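Long-range contacts in Csm3 (Thermoplasma volcanium, PDB 6AE2), which forms part of the type III-A CRISPR-Cas effector (Csm) complex and probably binds RNA and acts as an endonuclease: residues K27-Y32 with I181-E186; S106-Y111 with T123-R128. All blocks are in the same frame, centred on the assembly; numbering follows the deposited sequence.

How the contacts relate
Strand 175-185 lies between the other two strands involved: contact 1 pairs it with strand 26-38, and strand 125-132 runs along its other edge. Contact 2 sets the end of helix 104-109 on that neighbouring strand. The two centres are about 11 Å apart, and the contacts touch directly. S183 N lies 2.8 Å from R124 O and I181 O lies 2.8 Å from I126 N, both probable backbone hydrogen bonds, while L182 CD2 also packs against R124 O. Along the chain, contact 2 falls wholly within the 148 residues that separate the two segments of contact 1. Just beyond I181-E186, D188 OD2 ties the two together, accepting from the backbone N of Y185 and forming a salt bridge with R124 NE.

Contact 1 (K27-Y32 with I181-E186); sequences KYNIIY and ILSIYE
I181 and I31 face each other as a non-hydrogen-bonded antiparallel pair, their side chains lying alongside and pointing the same way; I31 CD1 comes to 3.7 Å from I181 CG2. The next residue, L182, forms a hydrogen-bonded pair with I30, its N donating to I30 O (2.8 Å) and its O accepting from I30 N (2.6 Å). On that face L182 CD1 meets the edge of the Y32 ring, and helix 190-205 covers both residues. S183 OG donates to N29 OD1 (2.9 Å) from 40° out of the carbonyl plane; OD1 also accepts from W26 NE1, while N29 ND2 bonds to Y235 OH, so the amide is fixed at both ends. The order 220-230, 26-38, 175-185, 125-132, with helices 80-93 and 190-205, makes this the inner strand pair of the four-strand ferredoxin-like (RRM-like) core of RAMP proteins. K27 and Y28 both face I184, a classic beta bulge: I184 O accepts from K27 N (2.8 Å) and only weakly from Y28 N, while I184 N donates to Y28 O (2.8 Å). Y28 has CG between its backbone N and carbonyl carbon (chi1 45°), which brings the ring face over I184 CB, 4.2 Å from centroid to CB and 24° off the normal; Y28 OH bonds to E190. Poorly ordered E186 crosses K27 at about a right angle through their CG atoms, with OE1 4.6 Å from K27 NZ, too far for an ion pair.

Contact 2 (S106-Y111 with T123-R128); sequences SKMFGY and TRLIIR
The guanidinium of R124, which lies obliquely against the lysine chain of K107, is held from outside the two segments: NE forms a salt bridge with D188 OD2. R124 NH2, 4.0 Å from K107 CE, also has a hydrogen-bond partner beyond the two segments. The arginine reaches this position through a bent chain, with CG anti to its own carbonyl carbon (chi1 -64°) and further turns at chi2 and chi3. Its aliphatic base rests on the backbone of the helix, where CG approaches K107 O to 3.7 Å, a packing contact of carbon on oxygen. The nonpolar half of the interface is built on L125. Its CD2 methyl sits over one face of the F109 ring, 3.9 Å from the centroid and 17° off the normal, which is CH-pi geometry; the methyl is displaced toward the rim, nearest CE2 at 3.8 Å. The same CD2 lies 4.0 Å from M108 CE, because the methionine chain turns at chi3 (68°) and brings its terminal methyl round to the leucine. M108 also packs on L182 of strand 175-185, and F109 on I87, R88 and L91 of helix 80-93, so L125 belongs to a core shared by sheet and helices. The last turn of the helix closes with G110 N to S106 O (2.7 Å), and G110, at positive phi, leaves the helical conformation. The short helix 104-109, placed between helix 80-93 and strand 125-132 in the chain, adds to the layer that the two core helices 80-93 and 190-205 form on the antiparallel sheet, an arrangement consistent with the ferredoxin-like RAMP fold.

Contact 1 (K27-Y32 with I181-E186)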
loop_
_atom_site.group_PDB
_atom_site.type_symbol
_atom_site.label_atom_id
_atom_site.label_comp_id
_atom_site.label_asym_id
_atom_site.label_seq_id
_atom_site.Cartn_x
_atom_site.Cartn_y
_atom_site.Cartn_z
ATOM N N LYS A 27 -30.455 4.144 -19.899
ATOM C CA LYS A 27 -31.199 3.120 -19.170
ATOM C C LYS A 27 -31.251 3.420 -17.675
ATOM O O LYS A 27 -32.331 3.617 -17.113
ATOM C CB LYS A 27 -30.573 1.737 -19.397
ATOM C CG LYS A 27 -30.744 1.184 -20.790
ATOM C CD LYS A 27 -30.593 -0.332 -20.812
ATOM C CE LYS A 27 -31.780 -1.019 -20.155
ATOM N NZ LYS A 27 -32.044 -2.364 -20.737
ATOM N N TYR A 28 -30.091 3.451 -17.023
ATOM C CA TYR A 28 -30.016 3.641 -15.582
ATOM C C TYR A 28 -28.578 3.950 -15.200
ATOM O O TYR A 28 -27.645 3.725 -15.976
ATOM C CB TYR A 28 -30.515 2.407 -14.822
ATOM C CG TYR A 28 -29.999 1.087 -15.364
ATOM C CD1 TYR A 28 -28.787 0.558 -14.942
ATOM C CD2 TYR A 28 -30.728 0.374 -16.304
ATOM C CE1 TYR A 28 -28.324 -0.650 -15.443
ATOM C CE2 TYR A 28 -30.281 -0.828 -16.803
ATOM C CZ TYR A 28 -29.079 -1.337 -16.374
ATOM O OH TYR A 28 -28.640 -2.537 -16.884
ATOM N N ASN A 29 -28.416 4.482 -13.993
ATOM C CA ASN A 29 -27.116 4.591 -13.355
ATOM C C ASN A 29 -26.953 3.455 -12.354
ATOM O O ASN A 29 -27.915 3.059 -11.687
ATOM C CB ASN A 29 -26.944 5.933 -12.638
ATOM C CG ASN A 29 -27.171 7.119 -13.550
ATOM O OD1 ASN A 29 -26.696 7.146 -14.687
ATOM N ND2 ASN A 29 -27.891 8.118 -13.053
ATOM N N ILE A 30 -25.738 2.926 -12.265
ATOM C CA ILE A 30 -25.370 1.977 -11.223
ATOM C C ILE A 30 -24.562 2.738 -10.184
ATOM O O ILE A 30 -23.545 3.362 -10.512
ATOM C CB ILE A 30 -24.573 0.792 -11.788
ATOM C CG1 ILE A 30 -25.425 -0.017 -12.766
ATOM C CG2 ILE A 30 -24.082 -0.097 -10.660
ATOM C CD1 ILE A 30 -24.614 -0.883 -13.705
ATOM N N ILE A 31 -25.015 2.700 -8.934
ATOM C CA ILE A 31 -24.387 3.433 -7.842
ATOM C C ILE A 31 -23.629 2.443 -6.971
ATOM O O ILE A 31 -24.176 1.407 -6.576
ATOM C CB ILE A 31 -25.423 4.213 -7.015
ATOM C CG1 ILE A 31 -26.311 5.068 -7.925
ATOM C CG2 ILE A 31 -24.732 5.083 -5.984
ATOM C CD1 ILE A 31 -25.543 5.940 -8.887
ATOM N N TYR A 32 -22.368 2.759 -6.683
ATOM C CA TYR A 32 -21.525 1.971 -5.792
ATOM C C TYR A 32 -21.112 2.851 -4.622
ATOM O O TYR A 32 -20.531 3.924 -4.825
ATOM C CB TYR A 32 -20.278 1.448 -6.513
ATOM C CG TYR A 32 -20.513 0.356 -7.535
ATOM C CD1 TYR A 32 -20.734 -0.958 -7.141
ATOM C CD2 TYR A 32 -20.480 0.634 -8.896
ATOM C CE1 TYR A 32 -20.936 -1.963 -8.074
ATOM C CE2 TYR A 32 -20.679 -0.361 -9.836
ATOM C CZ TYR A 32 -20.908 -1.657 -9.421
ATOM O OH TYR A 32 -21.108 -2.649 -10.356
ATOM N N ILE A 181 -20.404 6.261 -9.830
ATOM C CA ILE A 181 -21.626 6.295 -10.623
ATOM C C ILE A 181 -21.304 5.805 -12.026
ATOM O O ILE A 181 -20.469 6.392 -12.725
ATOM C CB ILE A 181 -22.248 7.698 -10.657
ATOM C CG1 ILE A 181 -22.501 8.201 -9.235
ATOM C CG2 ILE A 181 -23.545 7.674 -11.448
ATOM C CD1 ILE A 181 -22.515 9.698 -9.110
ATOM N N LEU A 182 -21.970 4.732 -12.430
ATOM C CA LEU A 182 -21.828 4.137 -13.750
ATOM C C LEU A 182 -23.130 4.353 -14.509
ATOM O O LEU A 182 -24.187 3.890 -14.068
ATOM C CB LEU A 182 -21.515 2.647 -13.634
ATOM C CG LEU A 182 -20.161 2.137 -14.117
ATOM C CD1 LEU A 182 -20.034 0.661 -13.793
ATOM C CD2 LEU A 182 -20.009 2.371 -15.606
ATOM N N SER A 183 -23.058 5.055 -15.636
ATOM C CA SER A 183 -24.227 5.313 -16.467
ATOM C C SER A 183 -24.297 4.279 -17.584
ATOM O O SER A 183 -23.306 4.046 -18.284
ATOM C CB SER A 183 -24.185 6.725 -17.046
ATOM O OG SER A 183 -24.199 7.687 -16.006
ATOM N N ILE A 184 -25.466 3.663 -17.745
ATOM C CA ILE A 184 -25.671 2.577 -18.696
ATOM C C ILE A 184 -26.653 3.045 -19.758
ATOM O O ILE A 184 -27.734 3.551 -19.432
ATOM C CB ILE A 184 -26.191 1.303 -18.005
ATOM C CG1 ILE A 184 -25.319 0.952 -16.799
ATOM C CG2 ILE A 184 -26.253 0.143 -18.994
ATOM C CD1 ILE A 184 -23.879 0.671 -17.143
ATOM N N TYR A 185 -26.285 2.864 -21.022
ATOM C CA TYR A 185 -27.130 3.230 -22.145
ATOM C C TYR A 185 -27.476 1.985 -22.952
ATOM O O TYR A 185 -26.771 0.975 -22.905
ATOM C CB TYR A 185 -26.442 4.273 -23.038
ATOM C CG TYR A 185 -26.300 5.631 -22.380
ATOM C CD1 TYR A 185 -25.394 5.832 -21.346
ATOM C CD2 TYR A 185 -27.078 6.709 -22.788
ATOM C CE1 TYR A 185 -25.265 7.070 -20.736
ATOM C CE2 TYR A 185 -26.956 7.951 -22.184
ATOM C CZ TYR A 185 -26.048 8.125 -21.160
ATOM O OH TYR A 185 -25.921 9.355 -20.556
ATOM N N GLU A 186 -28.585 2.059 -23.684
ATOM C CA GLU A 186 -28.972 0.944 -24.540
ATOM C C GLU A 186 -27.921 0.735 -25.622
ATOM O O GLU A 186 -27.509 1.682 -26.296
ATOM C CB GLU A 186 -30.349 1.193 -25.159
ATOM C CG GLU A 186 -31.413 1.575 -24.144
ATOM C CD GLU A 186 -32.822 1.266 -24.612
ATOM O OE1 GLU A 186 -33.556 0.583 -23.864
ATOM O OE2 GLU A 186 -33.199 1.708 -25.718
#

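Contact 2 (S106-Y111 with T123-R128)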
loop_
_atom_site.group_PDB
_atom_site.type_symbol
_atom_site.label_atom_id
_atom_site.label_comp_id
_atom_site.label_asym_id
_atom_site.label_seq_id
_atom_site.Cartn_x
_atom_site.Cartn_y
_atom_site.Cartn_z
ATOM N N SER A 106 -11.239 3.390 -22.899
ATOM C CA SER A 106 -11.539 4.732 -23.388
ATOM C C SER A 106 -13.024 5.041 -23.254
ATOM O O SER A 106 -13.405 6.122 -22.789
ATOM C CB SER A 106 -11.092 4.872 -24.845
ATOM O OG SER A 106 -9.749 5.316 -24.943
ATOM N N LYS A 107 -13.881 4.092 -23.646
ATOM C CA LYS A 107 -15.318 4.337 -23.623
ATOM C C LYS A 107 -15.827 4.607 -22.213
ATOM O O LYS A 107 -16.781 5.373 -22.034
ATOM C CB LYS A 107 -16.060 3.151 -24.237
ATOM C CG LYS A 107 -17.429 3.503 -24.795
ATOM C CD LYS A 107 -17.345 4.685 -25.749
ATOM C CE LYS A 107 -18.715 5.068 -26.281
ATOM N NZ LYS A 107 -18.803 4.898 -27.758
ATOM N N MET A 108 -15.206 3.999 -21.203
ATOM C CA MET A 108 -15.613 4.207 -19.816
ATOM C C MET A 108 -14.939 5.436 -19.212
ATOM O O MET A 108 -15.613 6.362 -18.752
ATOM C CB MET A 108 -15.295 2.961 -18.984
ATOM C CG MET A 108 -16.361 1.883 -19.034
ATOM S SD MET A 108 -16.131 0.644 -17.746
ATOM C CE MET A 108 -16.472 1.611 -16.277
ATOM N N PHE A 109 -13.607 5.455 -19.211
ATOM C CA PHE A 109 -12.852 6.512 -18.551
ATOM C C PHE A 109 -12.730 7.778 -19.392
ATOM O O PHE A 109 -12.235 8.790 -18.885
ATOM C CB PHE A 109 -11.458 5.998 -18.175
ATOM C CG PHE A 109 -11.476 4.853 -17.194
ATOM C CD1 PHE A 109 -11.802 3.569 -17.604
ATOM C CD2 PHE A 109 -11.165 5.062 -15.861
ATOM C CE1 PHE A 109 -11.820 2.519 -16.704
ATOM C CE2 PHE A 109 -11.179 4.015 -14.956
ATOM C CZ PHE A 109 -11.508 2.743 -15.379
ATOM N N GLY A 110 -13.160 7.752 -20.645
ATOM C CA GLY A 110 -13.153 8.944 -21.469
ATOM C C GLY A 110 -12.028 8.942 -22.488
ATOM O O GLY A 110 -10.934 8.416 -22.253
ATOM N N TYR A 111 -12.298 9.546 -23.641
ATOM C CA TYR A 111 -11.299 9.683 -24.695
ATOM C C TYR A 111 -10.440 10.925 -24.467
ATOM O O TYR A 111 -9.514 11.203 -25.229
ATOM C CB TYR A 111 -11.967 9.751 -26.069
ATOM C CG TYR A 111 -12.537 8.432 -26.549
ATOM C CD1 TYR A 111 -13.787 7.997 -26.127
ATOM C CD2 TYR A 111 -11.823 7.624 -27.426
ATOM C CE1 TYR A 111 -14.311 6.791 -26.565
ATOM C CE2 TYR A 111 -12.338 6.418 -27.868
ATOM C CZ TYR A 111 -13.582 6.007 -27.436
ATOM O OH TYR A 111 -14.098 4.806 -27.873
ATOM N N THR A 123 -20.598 10.844 -20.820
ATOM C CA THR A 123 -19.962 10.333 -19.611
ATOM C C THR A 123 -20.583 9.006 -19.185
ATOM O O THR A 123 -21.810 8.871 -19.141
ATOM C CB THR A 123 -20.073 11.364 -18.483
ATOM O OG1 THR A 123 -19.043 12.350 -18.637
ATOM C CG2 THR A 123 -19.941 10.709 -17.117
ATOM N N ARG A 124 -19.726 8.026 -18.872
ATOM C CA ARG A 124 -20.172 6.714 -18.425
ATOM C C ARG A 124 -19.742 6.357 -17.011
ATOM O O ARG A 124 -20.369 5.482 -16.406
ATOM C CB ARG A 124 -19.662 5.613 -19.369
ATOM C CG ARG A 124 -20.214 5.694 -20.776
ATOM C CD ARG A 124 -21.641 5.181 -20.847
ATOM N NE ARG A 124 -21.921 4.492 -22.104
ATOM C CZ ARG A 124 -21.915 5.065 -23.305
ATOM N NH1 ARG A 124 -21.637 6.352 -23.443
ATOM N NH2 ARG A 124 -22.191 4.341 -24.380
ATOM N N LEU A 125 -18.711 6.997 -16.466
ATOM C CA LEU A 125 -18.184 6.594 -15.167
ATOM C C LEU A 125 -17.671 7.814 -14.422
ATOM O O LEU A 125 -16.774 8.510 -14.909
ATOM C CB LEU A 125 -17.068 5.561 -15.329
ATOM C CG LEU A 125 -16.207 5.311 -14.089
ATOM C CD1 LEU A 125 -16.908 4.357 -13.141
ATOM C CD2 LEU A 125 -14.842 4.770 -14.481
ATOM N N ILE A 126 -18.235 8.062 -13.242
ATOM C CA ILE A 126 -17.736 9.069 -12.315
ATOM C C ILE A 126 -17.222 8.356 -11.074
ATOM O O ILE A 126 -17.932 7.530 -10.487
ATOM C CB ILE A 126 -18.819 10.091 -11.929
ATOM C CG1 ILE A 126 -19.415 10.766 -13.163
ATOM C CG2 ILE A 126 -18.251 11.125 -10.969
ATOM C CD1 ILE A 126 -20.673 11.554 -12.854
ATOM N N ILE A 127 -15.993 8.672 -10.679
ATOM C CA ILE A 127 -15.474 8.327 -9.363
ATOM C C ILE A 127 -15.295 9.631 -8.603
ATOM O O ILE A 127 -14.461 10.469 -8.972
ATOM C CB ILE A 127 -14.157 7.541 -9.444
ATOM C CG1 ILE A 127 -14.348 6.260 -10.255
ATOM C CG2 ILE A 127 -13.660 7.207 -8.045
ATOM C CD1 ILE A 127 -13.128 5.367 -10.281
ATOM N N ARG A 128 -16.090 9.813 -7.558
ATOM C CA ARG A 128 -16.098 11.053 -6.803
ATOM C C ARG A 128 -15.016 11.041 -5.730
ATOM O O ARG A 128 -14.426 10.006 -5.416
ATOM C CB ARG A 128 -17.476 11.278 -6.186
ATOM C CG ARG A 128 -18.584 11.299 -7.223
ATOM C CD ARG A 128 -19.590 12.393 -6.933
ATOM N NE ARG A 128 -20.715 11.912 -6.137
ATOM C CZ ARG A 128 -21.988 12.023 -6.504
ATOM N NH1 ARG A 128 -22.303 12.619 -7.647
ATOM N NH2 ARG A 128 -22.951 11.555 -5.719
#